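Long-range contacts in Alr3699 protein (Nostoc sp., PDB 4XSO), which belongs to the glycosyltransferase GT-B clan and is built from two Rossmann-like domains, each with a parallel sheet wrapped in helices: residues Val209-Arg214 / Ala237-Asp242; Gly220-Ile225 / Gln248-Glu253; Asp284-Thr289 / Lys308-Ala313; Asn185-Ser190 / Asp275-Met280. One frame throughout, in Å; residues are numbered along the deposited sequence.

Contact 1 (Val209-Arg214 / Ala237-Asp242); sequences VGHFSR and AILVGD
Val209-Phe212 and Ala237-Val240 run side by side as neighbouring parallel strands, their axes 4.7 Å apart and 15° from exact alignment. Four backbone bonds lace them in zigzag, starting with Ile238 N to Val209 O and His211 N to Ile238 O and ending with Ser213 N to Val240 O at 2.8 Å. Between these, Val240 N meets His211 O at 2.9 Å, nearly along the C=O axis. Past Val240 the ladder ends: two acceptors, Ser213 O and Val240 O, stand 2.8 Å apart, and Ser213 O is met by CA of Gly241 instead. A side chain on Gly241 would run into that oxygen, and its backbone angles alone call for glycine.

On the face of Phe212 and Val240, Phe212 CG, anti to the carbonyl carbon (chi1 -65°), sets the ring alongside Val240, with Phe212 CD2 3.7 Å from Val240 CB and the two side chains pointing the same way. Gly210 suits this face because a CB there would strike Phe212 CE1; its bare CA takes Ile238 CG1 at 3.6 Å. On the other face His211 CB touches Leu239 CD2, while His211 NE2 is hydrogen-bonded to Thr289 OG1.

These strands belong to the beta-alpha-beta unit whose connecting helix 221-228 covers Val209, His211 and Ala237; helix 276-282 covers Phe212 and Val240, strand 267-271 borders Ala237-Val240, and strand 285-287 borders Val209-Phe212.

Contact 2 (Gly220-Ile225 / Gln248-Glu253); sequences GQHILI and QDYVKE
The imidazole of His222 and the phenol of Tyr250 meet rim to rim, their planes 88° apart, neither lying over the face of the other. Tyr250 OH sits at the edge of the imidazole, in its plane, and ND1 in turn lies in the plane of the phenol; one face of the His222 ring carries Ile223 CG1, offset toward the rim. The contact joins two successive helices of a Rossmann-like domain, 221-228 and 248-260, whose short segments here run nearly parallel with axes 11.6 Å apart. The long, rigid side chain of Tyr250 spans this gap: with CG anti to the backbone N (chi1 -172°) the ring sets out toward the first turn of helix 221-228.

Gln221 crosses the phenol at about a right angle, OE1 touching Tyr250 CE2 at 3.5 Å, while its NE2 is bound to Arg214 O. Gly220, at the N-cap position, has a positive phi that glycine adopts readily. Glu253 OE1 stays 5.3 Å from His222 ND1, so any electrostatic influence on the imidazole would probably be modest.

The direct hydrogen bond across the contact, 2.7 Å between His222 ND1 and Tyr250 OH, is nearly straight at 167°, and either atom could be the donor.

Contact 3 (Asp284-Thr289 / Lys308-Ala313); sequences DLVAHT and KPVVAA
Pro309 sets its ring against the carbonyl of Asp284, with CG and CD each 3.4 Å from Asp284 O, and its CB meets Leu285 CD1 at 3.8 Å. The same methyl, CD1, rests against Pro309 O, while CD2 leans on Val311 CG1; the branched end of Leu285 thus fills the angle between proline and valine. Farther along, Ala287 is small enough to let Val311 CG1 settle against it, CB to CG1 3.7 Å. This methyl stands between the backbone N and the carbonyl carbon of Val311 (chi1 54°), where it also presses on Ala287 CA. On the other face Val286 and Val310 pair more loosely, and Val286 and Lys308 cross at about a right angle, CG2 touching CB. Ala312 offers its one methyl to the His288 ring, CB to ND1 3.7 Å.

The segments form adjacent parallel strands of a beta-alpha-beta unit in the Rossmann-like sheet. Helix 298-305 connects them and covers Val286, Val310 and Ala312; helix 336-348 covers Leu285 and Val311.

Backbone bonds join Val286 N to Pro309 O, Val311 N to Val286 O, and His288 N to Val311 O, the last 2.8 Å and almost straight. Proline, having no N-H, still accepts through its carbonyl. Beyond them Ala313 N makes a weak bond of 3.4 Å to His288 ND1, in the ring plane; if it holds, ND1 acts as acceptor, which would fit NE2 as the donor in its hydrogen bond with Glu294.

Contact 4 (Asn185-Ser190 / Asp275-Met280); sequences NLYKTS and DIPQLM
A single water ties the two segments together, held by Tyr187 O, Thr189 OG1 and Pro277 O. It donates to both carbonyls, at 2.8 Å from Tyr187 O and 2.7 Å from Pro277 O, and is hydrogen-bonded to Thr189 OG1 at 2.6 Å. Since no direct hydrogen bond crosses this contact, the water supplies its polar link. Threonine serves well here: OG1 is anti to the carbonyl carbon (chi1 -54°), and from there it reaches the water and also comes within 3.9 Å of Gln278 CA.

Asp275-Met280 is the N-cap and N-terminal part of helix 276-282; Asp275 holds the N-cap position although its side chain makes no capping bond and is salt-bridged to Arg273. Proline fits at Pro277, because the nitrogens of a helix's first turn have no carbonyl of the preceding turn to pair with. The contact thus fastens the loop that leads into helix 191-201 onto a helix flanking the parallel sheet of the C-terminal Rossmann-like domain.

Pro277 also packs through its ring: CB against the carbonyl O of Leu186 (3.5 Å), and, as the apolar pair, CG against Tyr187 CE1 at 4.0 Å, the ring and the proline crossing obliquely. The phenol passes on toward helix 298-305, where Tyr187 OH binds Glu302. Chi2 (66°) bends CD of Gln278 back, and Gln278 NE2 lies 4.1 Å from Thr189 OG1.

Contacts 1, 2 and 3 are buried, whereas contact 4 lies at the surface. Contacts 1 and 3 belong to one parallel sheet, where strands 207-212 and 285-287 are neighbours, joined by bonds such as Gly210 O to Ala287 N; backbone ladders dominate both. Contact 2 instead joins helices on one flank through polar side-chain tips, and it reaches both strand pairs: Leu224 packs against Val209 of contact 1, and Gly220 O meets Thr289 OG1 of contact 3. Contact 4, bridged by water, has its helix against Phe212 of contact 1, about 26 Å from contact 2 between centres. Contacts 1 and 2 both fall within the chain loop that contact 4 closes.

Contact 1 (Val209-Arg214 / Ala237-Asp242)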
loop_
_atom_site.group_PDB
_atom_site.type_symbol
_atom_site.label_atom_id
_atom_site.label_comp_id
_atom_site.label_asym_id
_atom_site.label_seq_id
_atom_site.Cartn_x
_atom_site.Cartn_y
_atom_site.Cartn_z
ATOM N N VAL A 209 -7.452 -25.629 42.532
ATOM C CA VAL A 209 -6.586 -25.146 41.492
ATOM C C VAL A 209 -7.419 -24.598 40.358
ATOM O O VAL A 209 -8.224 -25.327 39.740
ATOM C CB VAL A 209 -5.698 -26.253 40.906
ATOM C CG1 VAL A 209 -4.747 -25.658 39.883
ATOM C CG2 VAL A 209 -4.915 -26.946 41.996
ATOM N N GLY A 210 -7.218 -23.323 40.021
ATOM C CA GLY A 210 -8.024 -22.679 38.995
ATOM C C GLY A 210 -7.218 -22.524 37.719
ATOM O O GLY A 210 -6.018 -22.186 37.748
ATOM N N HIS A 211 -7.888 -22.728 36.590
ATOM C CA HIS A 211 -7.295 -22.527 35.310
ATOM C C HIS A 211 -8.215 -21.574 34.568
ATOM O O HIS A 211 -9.415 -21.862 34.438
ATOM C CB HIS A 211 -7.242 -23.898 34.608
ATOM C CG HIS A 211 -6.381 -23.926 33.391
ATOM N ND1 HIS A 211 -6.748 -23.339 32.200
ATOM C CD2 HIS A 211 -5.152 -24.447 33.185
ATOM C CE1 HIS A 211 -5.777 -23.505 31.309
ATOM N NE2 HIS A 211 -4.793 -24.151 31.898
ATOM N N PHE A 212 -7.715 -20.465 34.097
ATOM C CA PHE A 212 -8.606 -19.396 33.562
ATOM C C PHE A 212 -8.241 -19.092 32.114
ATOM O O PHE A 212 -7.255 -18.446 31.866
ATOM C CB PHE A 212 -8.394 -18.126 34.356
ATOM C CG PHE A 212 -8.804 -18.274 35.765
ATOM C CD1 PHE A 212 -7.953 -18.810 36.670
ATOM C CD2 PHE A 212 -10.054 -17.936 36.148
ATOM C CE1 PHE A 212 -8.330 -18.999 37.951
ATOM C CE2 PHE A 212 -10.472 -18.150 37.434
ATOM C CZ PHE A 212 -9.593 -18.650 38.347
ATOM N N SER A 213 -9.012 -19.543 31.171
ATOM C CA SER A 213 -8.536 -19.540 29.793
ATOM C C SER A 213 -9.704 -20.015 28.928
ATOM O O SER A 213 -10.668 -20.555 29.456
ATOM C CB SER A 213 -7.209 -20.299 29.685
ATOM O OG SER A 213 -7.048 -20.923 28.445
ATOM N N ARG A 214 -9.602 -19.863 27.602
ATOM C CA ARG A 214 -10.528 -20.524 26.729
ATOM C C ARG A 214 -10.001 -21.973 26.595
ATOM O O ARG A 214 -8.827 -22.269 26.806
ATOM C CB ARG A 214 -10.601 -19.821 25.356
ATOM C CG ARG A 214 -9.263 -19.744 24.650
ATOM C CD ARG A 214 -9.311 -18.826 23.426
ATOM N NE ARG A 214 -7.956 -18.593 22.942
ATOM C CZ ARG A 214 -7.118 -17.674 23.422
ATOM N NH1 ARG A 214 -7.499 -16.828 24.387
ATOM N NH2 ARG A 214 -5.891 -17.590 22.911
ATOM N N ALA A 237 -10.050 -29.108 40.526
ATOM C CA ALA A 237 -9.743 -28.111 39.525
ATOM C C ALA A 237 -11.033 -27.380 39.086
ATOM O O ALA A 237 -12.080 -27.987 38.972
ATOM C CB ALA A 237 -9.025 -28.771 38.371
ATOM N N ILE A 238 -10.976 -26.049 38.954
ATOM C CA ILE A 238 -12.026 -25.311 38.302
ATOM C C ILE A 238 -11.459 -24.809 37.033
ATOM O O ILE A 238 -10.359 -24.207 37.006
ATOM C CB ILE A 238 -12.648 -24.158 39.170
ATOM C CG1 ILE A 238 -11.605 -23.115 39.534
ATOM C CG2 ILE A 238 -13.263 -24.689 40.459
ATOM C CD1 ILE A 238 -12.229 -21.835 40.085
ATOM N N LEU A 239 -12.178 -25.091 35.948
ATOM C CA LEU A 239 -11.838 -24.616 34.598
ATOM C C LEU A 239 -12.820 -23.509 34.246
ATOM O O LEU A 239 -14.050 -23.726 34.161
ATOM C CB LEU A 239 -11.909 -25.726 33.547
ATOM C CG LEU A 239 -11.135 -26.998 33.940
ATOM C CD1 LEU A 239 -11.111 -27.932 32.745
ATOM C CD2 LEU A 239 -9.738 -26.737 34.321
ATOM N N VAL A 240 -12.254 -22.324 34.024
ATOM C CA VAL A 240 -13.033 -21.169 33.772
ATOM C C VAL A 240 -12.670 -20.700 32.408
ATOM O O VAL A 240 -11.515 -20.412 32.098
ATOM C CB VAL A 240 -12.751 -20.084 34.831
ATOM C CG1 VAL A 240 -13.677 -18.925 34.658
ATOM C CG2 VAL A 240 -12.931 -20.675 36.230
ATOM N N GLY A 241 -13.686 -20.675 31.580
ATOM C CA GLY A 241 -13.615 -20.207 30.230
ATOM C C GLY A 241 -14.564 -21.052 29.372
ATOM O O GLY A 241 -15.158 -22.091 29.789
ATOM N N ASP A 242 -14.703 -20.609 28.153
ATOM C CA ASP A 242 -15.648 -21.207 27.272
ATOM C C ASP A 242 -14.894 -21.889 26.155
ATOM O O ASP A 242 -13.696 -21.734 25.999
ATOM C CB ASP A 242 -16.724 -20.192 26.797
ATOM C CG ASP A 242 -16.139 -18.974 26.153
ATOM O OD1 ASP A 242 -14.956 -18.687 26.374
ATOM O OD2 ASP A 242 -16.868 -18.281 25.432
#

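Contact 2 (Gly220-Ile225 / Gln248-Glu253)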
loop_
_atom_site.group_PDB
_atom_site.type_symbol
_atom_site.label_atom_id
_atom_site.label_comp_id
_atom_site.label_asym_id
_atom_site.label_seq_id
_atom_site.Cartn_x
_atom_site.Cartn_y
_atom_site.Cartn_z
ATOM N N GLY A 220 -3.603 -25.878 27.351
ATOM C CA GLY A 220 -3.116 -26.952 28.220
ATOM C C GLY A 220 -3.954 -27.401 29.410
ATOM O O GLY A 220 -3.444 -27.904 30.413
ATOM N N GLN A 221 -5.250 -27.303 29.302
ATOM C CA GLN A 221 -6.108 -27.822 30.379
ATOM C C GLN A 221 -5.889 -29.311 30.618
ATOM O O GLN A 221 -5.986 -29.751 31.744
ATOM C CB GLN A 221 -7.594 -27.593 30.056
ATOM C CG GLN A 221 -8.068 -26.166 30.280
ATOM C CD GLN A 221 -7.906 -25.287 29.048
ATOM O OE1 GLN A 221 -7.398 -25.729 28.018
ATOM N NE2 GLN A 221 -8.339 -24.027 29.155
ATOM N N HIS A 222 -5.547 -30.068 29.570
ATOM C CA HIS A 222 -5.308 -31.521 29.710
ATOM C C HIS A 222 -4.083 -31.847 30.568
ATOM O O HIS A 222 -4.023 -32.890 31.217
ATOM C CB HIS A 222 -5.214 -32.200 28.306
ATOM C CG HIS A 222 -4.019 -31.766 27.507
ATOM N ND1 HIS A 222 -3.961 -30.548 26.839
ATOM C CD2 HIS A 222 -2.818 -32.362 27.307
ATOM C CE1 HIS A 222 -2.779 -30.427 26.263
ATOM N NE2 HIS A 222 -2.062 -31.500 26.552
ATOM N N ILE A 223 -3.128 -30.929 30.621
ATOM C CA ILE A 223 -1.946 -31.073 31.477
ATOM C C ILE A 223 -2.341 -30.937 32.972
ATOM O O ILE A 223 -1.917 -31.739 33.777
ATOM C CB ILE A 223 -0.853 -30.011 31.099
ATOM C CG1 ILE A 223 -0.539 -30.032 29.603
ATOM C CG2 ILE A 223 0.422 -30.182 31.940
ATOM C CD1 ILE A 223 0.190 -31.303 29.197
ATOM N N LEU A 224 -3.165 -29.921 33.333
ATOM C CA LEU A 224 -3.682 -29.809 34.687
ATOM C C LEU A 224 -4.452 -31.084 35.079
ATOM O O LEU A 224 -4.325 -31.572 36.193
ATOM C CB LEU A 224 -4.540 -28.521 34.865
ATOM C CG LEU A 224 -5.242 -28.363 36.226
ATOM C CD1 LEU A 224 -4.210 -28.280 37.328
ATOM C CD2 LEU A 224 -6.100 -27.086 36.223
ATOM N N ILE A 225 -5.303 -31.564 34.180
ATOM C CA ILE A 225 -6.096 -32.778 34.412
ATOM C C ILE A 225 -5.162 -34.004 34.656
ATOM O O ILE A 225 -5.333 -34.651 35.676
ATOM C CB ILE A 225 -7.132 -32.978 33.283
ATOM C CG1 ILE A 225 -8.139 -31.812 33.320
ATOM C CG2 ILE A 225 -7.850 -34.303 33.461
ATOM C CD1 ILE A 225 -8.838 -31.583 32.010
ATOM N N GLN A 248 -13.981 -27.590 19.095
ATOM C CA GLN A 248 -14.904 -28.612 19.641
ATOM C C GLN A 248 -14.316 -29.992 19.924
ATOM O O GLN A 248 -14.620 -30.577 20.957
ATOM C CB GLN A 248 -16.146 -28.687 18.777
ATOM C CG GLN A 248 -16.997 -27.446 19.009
ATOM C CD GLN A 248 -17.163 -27.112 20.507
ATOM O OE1 GLN A 248 -16.777 -26.013 20.978
ATOM N NE2 GLN A 248 -17.731 -28.070 21.267
ATOM N N ASP A 249 -13.468 -30.543 19.064
ATOM C CA ASP A 249 -12.825 -31.855 19.398
ATOM C C ASP A 249 -12.048 -31.875 20.719
ATOM O O ASP A 249 -11.891 -32.946 21.361
ATOM C CB ASP A 249 -11.783 -32.268 18.327
ATOM C CG ASP A 249 -12.376 -32.465 16.953
ATOM O OD1 ASP A 249 -13.548 -32.121 16.754
ATOM O OD2 ASP A 249 -11.642 -32.959 16.065
ATOM N N TYR A 250 -11.489 -30.711 21.098
ATOM C CA TYR A 250 -10.704 -30.620 22.353
ATOM C C TYR A 250 -11.578 -30.715 23.583
ATOM O O TYR A 250 -11.249 -31.374 24.543
ATOM C CB TYR A 250 -9.930 -29.304 22.430
ATOM C CG TYR A 250 -8.958 -29.216 23.591
ATOM C CD1 TYR A 250 -7.889 -30.098 23.678
ATOM C CD2 TYR A 250 -9.094 -28.235 24.576
ATOM C CE1 TYR A 250 -6.966 -30.009 24.717
ATOM C CE2 TYR A 250 -8.188 -28.156 25.654
ATOM C CZ TYR A 250 -7.134 -29.050 25.739
ATOM O OH TYR A 250 -6.187 -29.007 26.764
ATOM N N VAL A 251 -12.676 -29.996 23.583
ATOM C CA VAL A 251 -13.594 -30.077 24.707
ATOM C C VAL A 251 -14.119 -31.492 24.949
ATOM O O VAL A 251 -14.079 -31.981 26.078
ATOM C CB VAL A 251 -14.741 -29.103 24.504
ATOM C CG1 VAL A 251 -15.853 -29.407 25.490
ATOM C CG2 VAL A 251 -14.194 -27.692 24.662
ATOM N N LYS A 252 -14.562 -32.160 23.883
ATOM C CA LYS A 252 -14.823 -33.629 23.900
ATOM C C LYS A 252 -13.655 -34.444 24.490
ATOM O O LYS A 252 -13.854 -35.291 25.346
ATOM C CB LYS A 252 -15.097 -34.135 22.469
ATOM C CG LYS A 252 -15.572 -35.589 22.370
ATOM C CD LYS A 252 -15.417 -36.159 20.961
ATOM C CE LYS A 252 -13.956 -36.559 20.712
ATOM N NZ LYS A 252 -13.523 -36.251 19.323
ATOM N N GLU A 253 -12.442 -34.165 24.049
ATOM C CA GLU A 253 -11.250 -34.855 24.549
ATOM C C GLU A 253 -11.046 -34.592 26.059
ATOM O O GLU A 253 -10.729 -35.515 26.836
ATOM C CB GLU A 253 -10.055 -34.470 23.691
ATOM C CG GLU A 253 -8.767 -35.245 23.973
ATOM C CD GLU A 253 -7.633 -34.357 24.530
ATOM O OE1 GLU A 253 -7.356 -34.417 25.771
ATOM O OE2 GLU A 253 -7.037 -33.585 23.720
#

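Contact 3 (Asp284-Thr289 / Lys308-Ala313)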
loop_
_atom_site.group_PDB
_atom_site.type_symbol
_atom_site.label_atom_id
_atom_site.label_comp_id
_atom_site.label_asym_id
_atom_site.label_seq_id
_atom_site.Cartn_x
_atom_site.Cartn_y
_atom_site.Cartn_z
ATOM N N ASP A 284 -6.911 -21.784 45.622
ATOM C CA ASP A 284 -5.771 -21.919 46.502
ATOM C C ASP A 284 -4.512 -21.854 45.662
ATOM O O ASP A 284 -3.491 -21.517 46.161
ATOM C CB ASP A 284 -5.905 -23.222 47.287
ATOM C CG ASP A 284 -7.180 -23.241 48.160
ATOM O OD1 ASP A 284 -7.089 -22.524 49.179
ATOM O OD2 ASP A 284 -8.262 -23.872 47.821
ATOM N N LEU A 285 -4.608 -22.123 44.357
ATOM C CA LEU A 285 -3.482 -22.013 43.422
ATOM C C LEU A 285 -4.064 -21.736 42.059
ATOM O O LEU A 285 -5.125 -22.247 41.728
ATOM C CB LEU A 285 -2.695 -23.313 43.404
ATOM C CG LEU A 285 -1.668 -23.564 42.317
ATOM C CD1 LEU A 285 -0.526 -22.557 42.540
ATOM C CD2 LEU A 285 -1.103 -25.016 42.343
ATOM N N VAL A 286 -3.410 -20.866 41.294
ATOM C CA VAL A 286 -3.814 -20.564 39.939
ATOM C C VAL A 286 -2.781 -21.243 39.055
ATOM O O VAL A 286 -1.593 -21.048 39.269
ATOM C CB VAL A 286 -3.871 -19.070 39.696
ATOM C CG1 VAL A 286 -4.176 -18.802 38.236
ATOM C CG2 VAL A 286 -4.971 -18.489 40.581
ATOM N N ALA A 287 -3.229 -22.062 38.106
ATOM C CA ALA A 287 -2.352 -22.666 37.137
ATOM C C ALA A 287 -2.472 -22.161 35.752
ATOM O O ALA A 287 -3.519 -22.254 35.112
ATOM C CB ALA A 287 -2.577 -24.210 37.116
ATOM N N HIS A 288 -1.326 -21.786 35.222
ATOM C CA HIS A 288 -1.152 -21.472 33.813
ATOM C C HIS A 288 -0.365 -22.654 33.248
ATOM O O HIS A 288 0.701 -22.971 33.773
ATOM C CB HIS A 288 -0.351 -20.172 33.705
ATOM C CG HIS A 288 0.088 -19.855 32.320
ATOM N ND1 HIS A 288 1.294 -20.285 31.806
ATOM C CD2 HIS A 288 -0.516 -19.161 31.329
ATOM C CE1 HIS A 288 1.406 -19.895 30.553
ATOM N NE2 HIS A 288 0.313 -19.222 30.235
ATOM N N THR A 289 -0.888 -23.333 32.230
ATOM C CA THR A 289 -0.237 -24.568 31.750
ATOM C C THR A 289 -0.218 -24.616 30.229
ATOM O O THR A 289 -0.388 -25.687 29.664
ATOM C CB THR A 289 -0.992 -25.793 32.239
ATOM O OG1 THR A 289 -2.314 -25.805 31.667
ATOM C CG2 THR A 289 -1.084 -25.754 33.755
ATOM N N LYS A 308 -2.286 -14.513 44.876
ATOM C CA LYS A 308 -2.400 -15.980 44.883
ATOM C C LYS A 308 -1.110 -16.666 44.470
ATOM O O LYS A 308 -0.317 -16.134 43.698
ATOM C CB LYS A 308 -3.501 -16.413 43.915
ATOM C CG LYS A 308 -4.899 -16.038 44.415
ATOM C CD LYS A 308 -5.028 -16.735 45.774
ATOM C CE LYS A 308 -6.389 -16.842 46.302
ATOM N NZ LYS A 308 -6.271 -17.477 47.619
ATOM N N PRO A 309 -0.880 -17.853 45.001
ATOM C CA PRO A 309 0.227 -18.620 44.445
ATOM C C PRO A 309 -0.115 -18.911 42.986
ATOM O O PRO A 309 -1.291 -19.205 42.668
ATOM C CB PRO A 309 0.144 -19.931 45.206
ATOM C CG PRO A 309 -0.663 -19.660 46.429
ATOM C CD PRO A 309 -1.668 -18.667 45.966
ATOM N N VAL A 310 0.871 -18.819 42.121
ATOM C CA VAL A 310 0.688 -19.075 40.735
ATOM C C VAL A 310 1.778 -20.014 40.224
ATOM O O VAL A 310 2.973 -19.857 40.556
ATOM C CB VAL A 310 0.626 -17.785 39.921
ATOM C CG1 VAL A 310 1.978 -17.061 39.907
ATOM C CG2 VAL A 310 0.202 -18.078 38.497
ATOM N N VAL A 311 1.382 -20.964 39.387
ATOM C CA VAL A 311 2.303 -21.869 38.748
ATOM C C VAL A 311 2.107 -21.637 37.288
ATOM O O VAL A 311 0.996 -21.546 36.850
ATOM C CB VAL A 311 2.053 -23.392 39.126
ATOM C CG1 VAL A 311 0.665 -23.850 38.896
ATOM C CG2 VAL A 311 3.021 -24.299 38.344
ATOM N N ALA A 312 3.191 -21.480 36.548
ATOM C CA ALA A 312 3.155 -21.260 35.120
ATOM C C ALA A 312 4.095 -22.131 34.336
ATOM O O ALA A 312 5.066 -22.670 34.853
ATOM C CB ALA A 312 3.485 -19.805 34.794
ATOM N N ALA A 313 3.837 -22.191 33.045
ATOM C CA ALA A 313 4.676 -22.997 32.165
ATOM C C ALA A 313 5.891 -22.144 31.834
ATOM O O ALA A 313 5.742 -20.951 31.569
ATOM C CB ALA A 313 3.887 -23.414 30.914
#

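Contact 4 (Asn185-Ser190 / Asp275-Met280)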
loop_
_atom_site.group_PDB
_atom_site.type_symbol
_atom_site.label_atom_id
_atom_site.label_comp_id
_atom_site.label_asym_id
_atom_site.label_seq_id
_atom_site.Cartn_x
_atom_site.Cartn_y
_atom_site.Cartn_z
ATOM N N ASN A 185 -6.231 -2.483 42.126
ATOM C CA ASN A 185 -7.327 -2.565 43.102
ATOM C C ASN A 185 -8.514 -3.372 42.631
ATOM O O ASN A 185 -9.206 -3.983 43.451
ATOM C CB ASN A 185 -7.716 -1.122 43.538
ATOM C CG ASN A 185 -6.612 -0.446 44.292
ATOM O OD1 ASN A 185 -5.754 -1.077 44.919
ATOM N ND2 ASN A 185 -6.588 0.840 44.216
ATOM N N LEU A 186 -8.650 -3.561 41.314
ATOM C CA LEU A 186 -9.607 -4.524 40.830
ATOM C C LEU A 186 -9.304 -5.953 41.241
ATOM O O LEU A 186 -10.136 -6.816 41.066
ATOM C CB LEU A 186 -9.778 -4.484 39.328
ATOM C CG LEU A 186 -10.132 -3.144 38.689
ATOM C CD1 LEU A 186 -10.363 -3.414 37.196
ATOM C CD2 LEU A 186 -11.293 -2.419 39.366
ATOM N N TYR A 187 -8.164 -6.227 41.828
ATOM C CA TYR A 187 -7.779 -7.602 42.044
ATOM C C TYR A 187 -7.828 -7.939 43.540
ATOM O O TYR A 187 -7.364 -8.983 43.974
ATOM C CB TYR A 187 -6.426 -7.887 41.374
ATOM C CG TYR A 187 -6.559 -7.783 39.882
ATOM C CD1 TYR A 187 -6.975 -8.866 39.115
ATOM C CD2 TYR A 187 -6.310 -6.553 39.209
ATOM C CE1 TYR A 187 -7.144 -8.751 37.731
ATOM C CE2 TYR A 187 -6.456 -6.448 37.831
ATOM C CZ TYR A 187 -6.867 -7.553 37.085
ATOM O OH TYR A 187 -7.059 -7.419 35.716
ATOM N N LYS A 188 -8.420 -7.035 44.312
ATOM C CA LYS A 188 -8.565 -7.240 45.749
ATOM C C LYS A 188 -9.999 -7.757 46.017
ATOM O O LYS A 188 -10.976 -7.184 45.521
ATOM C CB LYS A 188 -8.331 -5.925 46.484
ATOM C CG LYS A 188 -6.913 -5.429 46.291
ATOM C CD LYS A 188 -6.733 -4.022 46.788
ATOM C CE LYS A 188 -5.345 -3.853 47.391
ATOM N NZ LYS A 188 -4.309 -4.230 46.429
ATOM N N THR A 189 -10.091 -8.845 46.756
ATOM C CA THR A 189 -11.358 -9.462 47.170
ATOM C C THR A 189 -11.350 -9.748 48.693
ATOM O O THR A 189 -10.367 -10.219 49.214
ATOM C CB THR A 189 -11.598 -10.782 46.382
ATOM O OG1 THR A 189 -11.515 -10.519 44.994
ATOM C CG2 THR A 189 -12.993 -11.367 46.678
ATOM N N SER A 190 -12.443 -9.422 49.396
ATOM C CA SER A 190 -12.527 -9.646 50.846
ATOM C C SER A 190 -12.588 -11.132 51.146
ATOM O O SER A 190 -13.195 -11.884 50.359
ATOM C CB SER A 190 -13.795 -9.059 51.455
ATOM O OG SER A 190 -14.972 -9.521 50.763
ATOM N N ASP A 275 -16.333 -12.516 36.466
ATOM C CA ASP A 275 -15.723 -12.235 37.789
ATOM C C ASP A 275 -14.381 -13.036 38.048
ATOM O O ASP A 275 -14.226 -13.820 39.017
ATOM C CB ASP A 275 -16.711 -12.524 38.880
ATOM C CG ASP A 275 -17.277 -13.972 38.778
ATOM O OD1 ASP A 275 -17.611 -14.370 37.665
ATOM O OD2 ASP A 275 -17.333 -14.698 39.777
ATOM N N ILE A 276 -13.422 -12.792 37.181
ATOM C CA ILE A 276 -12.190 -13.517 37.202
ATOM C C ILE A 276 -11.368 -13.257 38.430
ATOM O O ILE A 276 -10.858 -14.180 39.012
ATOM C CB ILE A 276 -11.368 -13.296 35.925
ATOM C CG1 ILE A 276 -12.150 -13.760 34.681
ATOM C CG2 ILE A 276 -10.067 -14.088 36.051
ATOM C CD1 ILE A 276 -12.415 -15.256 34.560
ATOM N N PRO A 277 -11.265 -11.989 38.860
ATOM C CA PRO A 277 -10.521 -11.726 40.074
ATOM C C PRO A 277 -11.084 -12.407 41.294
ATOM O O PRO A 277 -10.349 -12.886 42.166
ATOM C CB PRO A 277 -10.634 -10.175 40.212
ATOM C CG PRO A 277 -10.840 -9.705 38.779
ATOM C CD PRO A 277 -11.752 -10.728 38.228
ATOM N N GLN A 278 -12.398 -12.421 41.394
ATOM C CA GLN A 278 -13.048 -13.058 42.514
ATOM C C GLN A 278 -12.859 -14.592 42.525
ATOM O O GLN A 278 -12.587 -15.198 43.563
ATOM C CB GLN A 278 -14.558 -12.748 42.476
ATOM C CG GLN A 278 -14.927 -11.273 42.743
ATOM C CD GLN A 278 -14.435 -10.334 41.664
ATOM O OE1 GLN A 278 -14.456 -10.655 40.439
ATOM N NE2 GLN A 278 -14.022 -9.130 42.084
ATOM N N LEU A 279 -13.087 -15.201 41.366
ATOM C CA LEU A 279 -12.799 -16.622 41.188
ATOM C C LEU A 279 -11.390 -16.947 41.547
ATOM O O LEU A 279 -11.176 -17.893 42.252
ATOM C CB LEU A 279 -13.100 -17.048 39.753
ATOM C CG LEU A 279 -14.600 -17.135 39.535
ATOM C CD1 LEU A 279 -14.876 -17.168 38.033
ATOM C CD2 LEU A 279 -15.235 -18.355 40.209
ATOM N N MET A 280 -10.426 -16.152 41.051
ATOM C CA MET A 280 -8.988 -16.343 41.393
ATOM C C MET A 280 -8.767 -16.332 42.928
ATOM O O MET A 280 -8.103 -17.174 43.536
ATOM C CB MET A 280 -8.172 -15.251 40.720
ATOM C CG MET A 280 -8.004 -15.356 39.186
ATOM S SD MET A 280 -6.819 -14.185 38.490
ATOM C CE MET A 280 -6.805 -14.939 36.847
HETATM O O HOH W 1 -9.211 -11.082 43.848
#